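Local coordinates for putative PAS/PAC sensor protein (Nakamurella multipartita DSM 44233, PDB 6HMJ) that senses blue light through a flavin mononucleotide-binding light-oxygen-voltage domain and mediates RNA binding and translational regulation, at the interface of chains A and B. Numbering follows the deposited sequence. Chains: chain A/B, Putative PAS/PAC sensor protein.

Contact 1: the interface of chains A and B. Residues chain A 251, 261-263, 342; chain B 226, 228-230, 237.
A:His342 and B:Ile237 meet face on: the CD1 methyl of the isoleucine sits over the centre of the imidazole, 3.7 Å from the ring centroid, in a CH-pi contact. B:Ile237 points CG1 away from its carbonyl carbon (chi1 -69°) and is then extended, so the tip of the chain does the touching, while its CG2 branch rests 4.0 Å from A:Val251 CG2. In the same plane as the ring, A:Val262 CG2 lies at the edge of the imidazole. That methyl, placed between backbone N and carbonyl carbon (chi1, measured to CG1, -62°), also meets B:Ile229 CG1 at 3.7 Å, and the valine's CB lies 3.8 Å from B:Leu228 CB. B:Ile229 then passes on to A:Tyr263, touching its CB with CD1 rather than reaching the phenol. Polar contact runs through a water: A:His342 NE2 is 2.6 Å from the oxygen of water 1, which in turn is 2.8 Å from B:Leu228 O, a backbone carbonyl. A weak bond from the poorly ordered B:Ser226 OG to A:Val262 O adds little. The patch docks the 226-230 loop and helix 234-244 of one chain on strands of the other, and probably helps pair the two light-sensing domains.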
loop_
_atom_site.group_PDB
_atom_site.type_symbol
_atom_site.label_atom_id
_atom_site.label_comp_id
_atom_site.label_asym_id
_atom_site.label_seq_id
_atom_site.Cartn_x
_atom_site.Cartn_y
_atom_site.Cartn_z
ATOM N N VAL A 251 25.319 -7.253 -35.402
ATOM C CA VAL A 251 26.491 -6.787 -36.134
ATOM C C VAL A 251 26.020 -6.028 -37.366
ATOM O O VAL A 251 25.121 -6.489 -38.081
ATOM C CB VAL A 251 27.422 -7.945 -36.540
ATOM C CG1 VAL A 251 28.674 -7.404 -37.219
ATOM C CG2 VAL A 251 27.787 -8.792 -35.326
ATOM N N LEU A 261 22.368 -4.337 -41.184
ATOM C CA LEU A 261 22.538 -5.431 -40.241
ATOM C C LEU A 261 22.973 -6.680 -40.993
ATOM O O LEU A 261 22.370 -7.043 -42.009
ATOM C CB LEU A 261 21.237 -5.714 -39.491
ATOM C CG LEU A 261 20.923 -4.958 -38.200
ATOM C CD1 LEU A 261 19.576 -5.415 -37.665
ATOM C CD2 LEU A 261 22.007 -5.166 -37.155
ATOM N N VAL A 262 24.015 -7.336 -40.491
ATOM C CA VAL A 262 24.489 -8.592 -41.064
ATOM C C VAL A 262 24.426 -9.748 -40.078
ATOM O O VAL A 262 24.680 -10.893 -40.479
ATOM C CB VAL A 262 25.918 -8.453 -41.633
ATOM C CG1 VAL A 262 25.932 -7.441 -42.765
ATOM C CG2 VAL A 262 26.898 -8.035 -40.551
ATOM N N TYR A 263 24.093 -9.496 -38.811
ATOM C CA TYR A 263 23.874 -10.562 -37.846
ATOM C C TYR A 263 22.948 -10.078 -36.738
ATOM O O TYR A 263 22.991 -8.913 -36.335
ATOM C CB TYR A 263 25.179 -11.066 -37.221
ATOM C CG TYR A 263 24.930 -12.113 -36.160
ATOM C CD1 TYR A 263 24.637 -13.424 -36.507
ATOM C CD2 TYR A 263 24.961 -11.784 -34.812
ATOM C CE1 TYR A 263 24.393 -14.381 -35.542
ATOM C CE2 TYR A 263 24.720 -12.734 -33.839
ATOM C CZ TYR A 263 24.436 -14.029 -34.207
ATOM O OH TYR A 263 24.196 -14.975 -33.235
ATOM N N HIS A 342 33.143 -3.331 -39.233
ATOM C CA HIS A 342 31.844 -3.622 -38.640
ATOM C C HIS A 342 31.695 -2.892 -37.307
ATOM O O HIS A 342 32.639 -2.294 -36.782
ATOM C CB HIS A 342 31.626 -5.128 -38.407
ATOM C CG HIS A 342 31.582 -5.944 -39.660
ATOM N ND1 HIS A 342 32.704 -6.220 -40.411
ATOM C CD2 HIS A 342 30.549 -6.549 -40.294
ATOM C CE1 HIS A 342 32.366 -6.963 -41.448
ATOM N NE2 HIS A 342 31.063 -7.175 -41.402
ATOM N N SER B 226 23.795 -16.720 -42.263
ATOM C CA SER B 226 23.326 -15.808 -43.302
ATOM C C SER B 226 24.304 -15.753 -44.467
ATOM O O SER B 226 23.893 -15.732 -45.633
ATOM C CB SER B 226 23.120 -14.412 -42.715
ATOM O OG SER B 226 24.307 -13.938 -42.097
ATOM N N LEU B 228 26.440 -13.163 -44.691
ATOM C CA LEU B 228 26.681 -11.750 -44.940
ATOM C C LEU B 228 27.908 -11.223 -44.215
ATOM O O LEU B 228 28.207 -10.029 -44.322
ATOM C CB LEU B 228 25.464 -10.919 -44.525
ATOM C CG LEU B 228 24.136 -11.233 -45.212
ATOM C CD1 LEU B 228 23.112 -10.167 -44.869
ATOM C CD2 LEU B 228 24.312 -11.349 -46.713
ATOM N N ILE B 229 28.610 -12.066 -43.477
ATOM C CA ILE B 229 29.861 -11.700 -42.819
ATOM C C ILE B 229 30.984 -12.435 -43.534
ATOM O O ILE B 229 30.909 -13.659 -43.681
ATOM C CB ILE B 229 29.845 -12.055 -41.320
ATOM C CG1 ILE B 229 28.801 -11.204 -40.595
ATOM C CG2 ILE B 229 31.224 -11.842 -40.713
ATOM C CD1 ILE B 229 28.556 -11.610 -39.163
ATOM N N PRO B 230 32.024 -11.744 -44.002
ATOM C CA PRO B 230 33.147 -12.457 -44.621
ATOM C C PRO B 230 33.771 -13.452 -43.656
ATOM O O PRO B 230 33.985 -13.156 -42.479
ATOM C CB PRO B 230 34.123 -11.332 -44.989
ATOM C CG PRO B 230 33.253 -10.137 -45.168
ATOM C CD PRO B 230 32.154 -10.282 -44.153
ATOM N N ILE B 237 35.339 -10.540 -35.116
ATOM C CA ILE B 237 34.023 -10.043 -34.728
ATOM C C ILE B 237 33.479 -10.858 -33.561
ATOM O O ILE B 237 33.013 -10.308 -32.558
ATOM C CB ILE B 237 33.065 -10.079 -35.933
ATOM C CG1 ILE B 237 33.481 -9.045 -36.980
ATOM C CG2 ILE B 237 31.633 -9.816 -35.486
ATOM C CD1 ILE B 237 32.770 -9.205 -38.317
HETATM O O HOH W 1 29.804 -7.801 -43.584
#

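Contact 2: the interface of chains A and B. Residues chain A 333, 335, 341-342; chain B 230, 233, 237.
Strands 323-334 and 340-346 of the PAS sheet in chain A, with the turn between them, receive the start of helix 234-244 and the short 3-10 helix 231-233 of chain B. B:Leu233 fills the middle of this patch. Its CD1 methyl comes up beside the ND1-CE1 side of the A:His342 ring, 3.6 Å from CE1, only slightly raised from the ring plane. The same methyl is 3.8 Å from A:Thr341 OG1, and the other branch, CD2, looks to A:Asn335 CB at 4.1 Å. One leucine thus divides its two methyls between a strand and the turn. What steadies the imidazole is its neighbour: A:Thr341 OG1 and A:His342 ND1 share a hydrogen bond of 2.9 Å, which the threonine can make because its hydroxyl stands between backbone N and carbonyl carbon (chi1 73°). That bond restricts the ring's rotation and leaves its face to B:Ile237. Further along the helix, the side chains of B:Ile237 and A:Val333 cross at about a right angle, CG1 to CG1 at 3.8 Å. Direct contacts between the chains here are apolar. The patch lies at the adjoining ends of two neighbouring strands, close to the A:Asn335 turn, with the first turn of the partner's helix against them.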
loop_
_atom_site.group_PDB
_atom_site.type_symbol
_atom_site.label_atom_id
_atom_site.label_comp_id
_atom_site.label_asym_id
_atom_site.label_seq_id
_atom_site.Cartn_x
_atom_site.Cartn_y
_atom_site.Cartn_z
ATOM N N VAL A 333 34.809 -2.760 -34.641
ATOM C CA VAL A 333 35.670 -3.889 -34.978
ATOM C C VAL A 333 36.568 -3.444 -36.124
ATOM O O VAL A 333 36.073 -3.055 -37.188
ATOM C CB VAL A 333 34.859 -5.135 -35.367
ATOM C CG1 VAL A 333 35.787 -6.296 -35.671
ATOM C CG2 VAL A 333 33.867 -5.495 -34.268
ATOM N N ASN A 335 39.788 -4.217 -38.801
ATOM C CA ASN A 335 40.433 -5.333 -39.478
ATOM C C ASN A 335 41.944 -5.252 -39.259
ATOM O O ASN A 335 42.437 -4.477 -38.434
ATOM C CB ASN A 335 40.058 -5.346 -40.960
ATOM C CG ASN A 335 40.533 -4.111 -41.701
ATOM O OD1 ASN A 335 41.284 -3.297 -41.164
ATOM N ND2 ASN A 335 40.097 -3.969 -42.949
ATOM N N THR A 341 35.511 -2.022 -40.044
ATOM C CA THR A 341 34.671 -2.667 -41.043
ATOM C C THR A 341 33.283 -3.015 -40.521
ATOM O O THR A 341 32.323 -2.978 -41.297
ATOM C CB THR A 341 35.363 -3.924 -41.588
ATOM O OG1 THR A 341 35.348 -4.963 -40.606
ATOM C CG2 THR A 341 36.799 -3.627 -41.961
ATOM N N HIS A 342 33.143 -3.331 -39.233
ATOM C CA HIS A 342 31.844 -3.622 -38.640
ATOM C C HIS A 342 31.695 -2.892 -37.307
ATOM O O HIS A 342 32.639 -2.294 -36.782
ATOM C CB HIS A 342 31.626 -5.128 -38.407
ATOM C CG HIS A 342 31.582 -5.944 -39.660
ATOM N ND1 HIS A 342 32.704 -6.220 -40.411
ATOM C CD2 HIS A 342 30.549 -6.549 -40.294
ATOM C CE1 HIS A 342 32.366 -6.963 -41.448
ATOM N NE2 HIS A 342 31.063 -7.175 -41.402
ATOM N N PRO B 230 32.024 -11.744 -44.002
ATOM C CA PRO B 230 33.147 -12.457 -44.621
ATOM C C PRO B 230 33.771 -13.452 -43.656
ATOM O O PRO B 230 33.985 -13.156 -42.479
ATOM C CB PRO B 230 34.123 -11.332 -44.989
ATOM C CG PRO B 230 33.253 -10.137 -45.168
ATOM C CD PRO B 230 32.154 -10.282 -44.153
ATOM N N LEU B 233 36.677 -12.245 -41.593
ATOM C CA LEU B 233 36.460 -11.247 -40.558
ATOM C C LEU B 233 35.684 -11.778 -39.359
ATOM O O LEU B 233 35.593 -11.077 -38.343
ATOM C CB LEU B 233 35.689 -10.061 -41.152
ATOM C CG LEU B 233 36.422 -9.195 -42.180
ATOM C CD1 LEU B 233 35.486 -8.106 -42.705
ATOM C CD2 LEU B 233 37.710 -8.604 -41.635
ATOM N N ILE B 237 35.339 -10.540 -35.116
ATOM C CA ILE B 237 34.023 -10.043 -34.728
ATOM C C ILE B 237 33.479 -10.858 -33.561
ATOM O O ILE B 237 33.013 -10.308 -32.558
ATOM C CB ILE B 237 33.065 -10.079 -35.933
ATOM C CG1 ILE B 237 33.481 -9.045 -36.980
ATOM C CG2 ILE B 237 31.633 -9.816 -35.486
ATOM C CD1 ILE B 237 32.770 -9.205 -38.317
#

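Contact 3: the interface of chains A and B. Residues chain A 229-230, 233, 237; chain B 262, 341-342.
Apolar contacts converge on the imidazole of B:His342, where A:Pro230, A:Leu233 and A:Ile237 all come in from the same side of the ring. A:Ile237 CD1 is raised 3.9 Å above the ring plane, but offset toward the rim, with CG of B:His342 its nearest ring atom. A:Leu233, crossing the histidine side chain at about a right angle, lays CD1 3.7 Å from CE1. A:Pro230 meets the ring tip to tip, its CD 3.8 Å from B:His342 NE2 and its CG a little farther from CE1.

Polar support comes from within chain B. B:Thr341 OG1 lies in the ring plane at the edge of the imidazole and hydrogen-bonds B:His342 ND1 at 2.9 Å; A:Leu233 CD1 also packs 3.7 Å from that hydroxyl oxygen. With CG of the histidine anti to its carbonyl carbon (chi1 -72°), the ring projects toward the partner and stays fixed at its ND1 corner. An alanine at B:His342 would probably open a gap beneath A:Pro230, A:Leu233 and A:Ile237 and leave B:Thr341 OG1 without its ring partner. By seating the loop at A:Pro230 and the first turn of helix 234-244 on the opposing sheet, the patch probably helps hold the paired sensor domains together.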
loop_
_atom_site.group_PDB
_atom_site.type_symbol
_atom_site.label_atom_id
_atom_site.label_comp_id
_atom_site.label_asym_id
_atom_site.label_seq_id
_atom_site.Cartn_x
_atom_site.Cartn_y
_atom_site.Cartn_z
ATOM N N ILE A 229 40.941 -21.257 -26.361
ATOM C CA ILE A 229 40.133 -21.912 -27.391
ATOM C C ILE A 229 41.035 -22.292 -28.559
ATOM O O ILE A 229 41.818 -21.446 -29.034
ATOM C CB ILE A 229 38.996 -20.983 -27.863
ATOM C CG1 ILE A 229 38.067 -20.629 -26.696
ATOM C CG2 ILE A 229 38.255 -21.618 -29.035
ATOM C CD1 ILE A 229 37.017 -19.590 -27.038
ATOM N N PRO A 230 40.975 -23.522 -29.068
ATOM C CA PRO A 230 41.734 -23.840 -30.283
ATOM C C PRO A 230 41.306 -22.933 -31.426
ATOM O O PRO A 230 40.120 -22.825 -31.743
ATOM C CB PRO A 230 41.378 -25.306 -30.552
ATOM C CG PRO A 230 40.902 -25.837 -29.247
ATOM C CD PRO A 230 40.240 -24.691 -28.554
ATOM N N LEU A 233 38.774 -24.263 -33.842
ATOM C CA LEU A 233 37.423 -24.424 -33.319
ATOM C C LEU A 233 36.797 -23.109 -32.870
ATOM O O LEU A 233 35.641 -23.113 -32.430
ATOM C CB LEU A 233 37.434 -25.410 -32.145
ATOM C CG LEU A 233 37.906 -26.829 -32.463
ATOM C CD1 LEU A 233 37.868 -27.693 -31.213
ATOM C CD2 LEU A 233 37.068 -27.450 -33.568
ATOM N N ILE A 237 32.811 -22.417 -32.010
ATOM C CA ILE A 237 32.543 -22.256 -30.584
ATOM C C ILE A 237 31.881 -20.910 -30.317
ATOM O O ILE A 237 30.835 -20.829 -29.661
ATOM C CB ILE A 237 33.844 -22.415 -29.773
ATOM C CG1 ILE A 237 34.277 -23.885 -29.752
ATOM C CG2 ILE A 237 33.662 -21.881 -28.358
ATOM C CD1 ILE A 237 35.616 -24.134 -29.088
ATOM N N VAL B 262 38.662 -23.063 -20.686
ATOM C CA VAL B 262 39.544 -22.481 -21.688
ATOM C C VAL B 262 39.167 -21.049 -22.026
ATOM O O VAL B 262 39.886 -20.401 -22.801
ATOM C CB VAL B 262 39.581 -23.336 -22.970
ATOM C CG1 VAL B 262 40.198 -24.698 -22.685
ATOM C CG2 VAL B 262 38.183 -23.492 -23.555
ATOM N N THR B 341 33.323 -31.782 -28.502
ATOM C CA THR B 341 34.637 -31.560 -27.916
ATOM C C THR B 341 34.673 -30.455 -26.868
ATOM O O THR B 341 35.556 -30.480 -26.006
ATOM C CB THR B 341 35.660 -31.246 -29.020
ATOM O OG1 THR B 341 35.482 -29.907 -29.492
ATOM C CG2 THR B 341 35.487 -32.196 -30.188
ATOM N N HIS B 342 33.749 -29.496 -26.914
ATOM C CA HIS B 342 33.717 -28.410 -25.946
ATOM C C HIS B 342 32.280 -28.123 -25.529
ATOM O O HIS B 342 31.331 -28.384 -26.276
ATOM C CB HIS B 342 34.343 -27.119 -26.507
ATOM C CG HIS B 342 35.835 -27.169 -26.644
ATOM N ND1 HIS B 342 36.471 -27.902 -27.621
ATOM C CD2 HIS B 342 36.815 -26.563 -25.933
ATOM C CE1 HIS B 342 37.778 -27.751 -27.503
ATOM N NE2 HIS B 342 38.013 -26.944 -26.485
#

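Contacts 1 and 2 are neighbouring halves of one patch, their C-alpha centres about 8 Å apart and sharing A:His342, B:Pro230 and B:Ile237. Contact 3 is its counterpart across the two-fold with the chains exchanged, its C-alpha centre about 22 Å from that of contact 1 and about 21 Å from that of contact 2. Each chain therefore gives its helix 234-244 and receives the partner's on strand 340-346, a reciprocal exchange. Because A:Asn326 and A:Gln347, which bind the flavin, lie on or next to the strands used here, a light-driven change at the chromophore could plausibly reach this interface, though the structure alone does not show it.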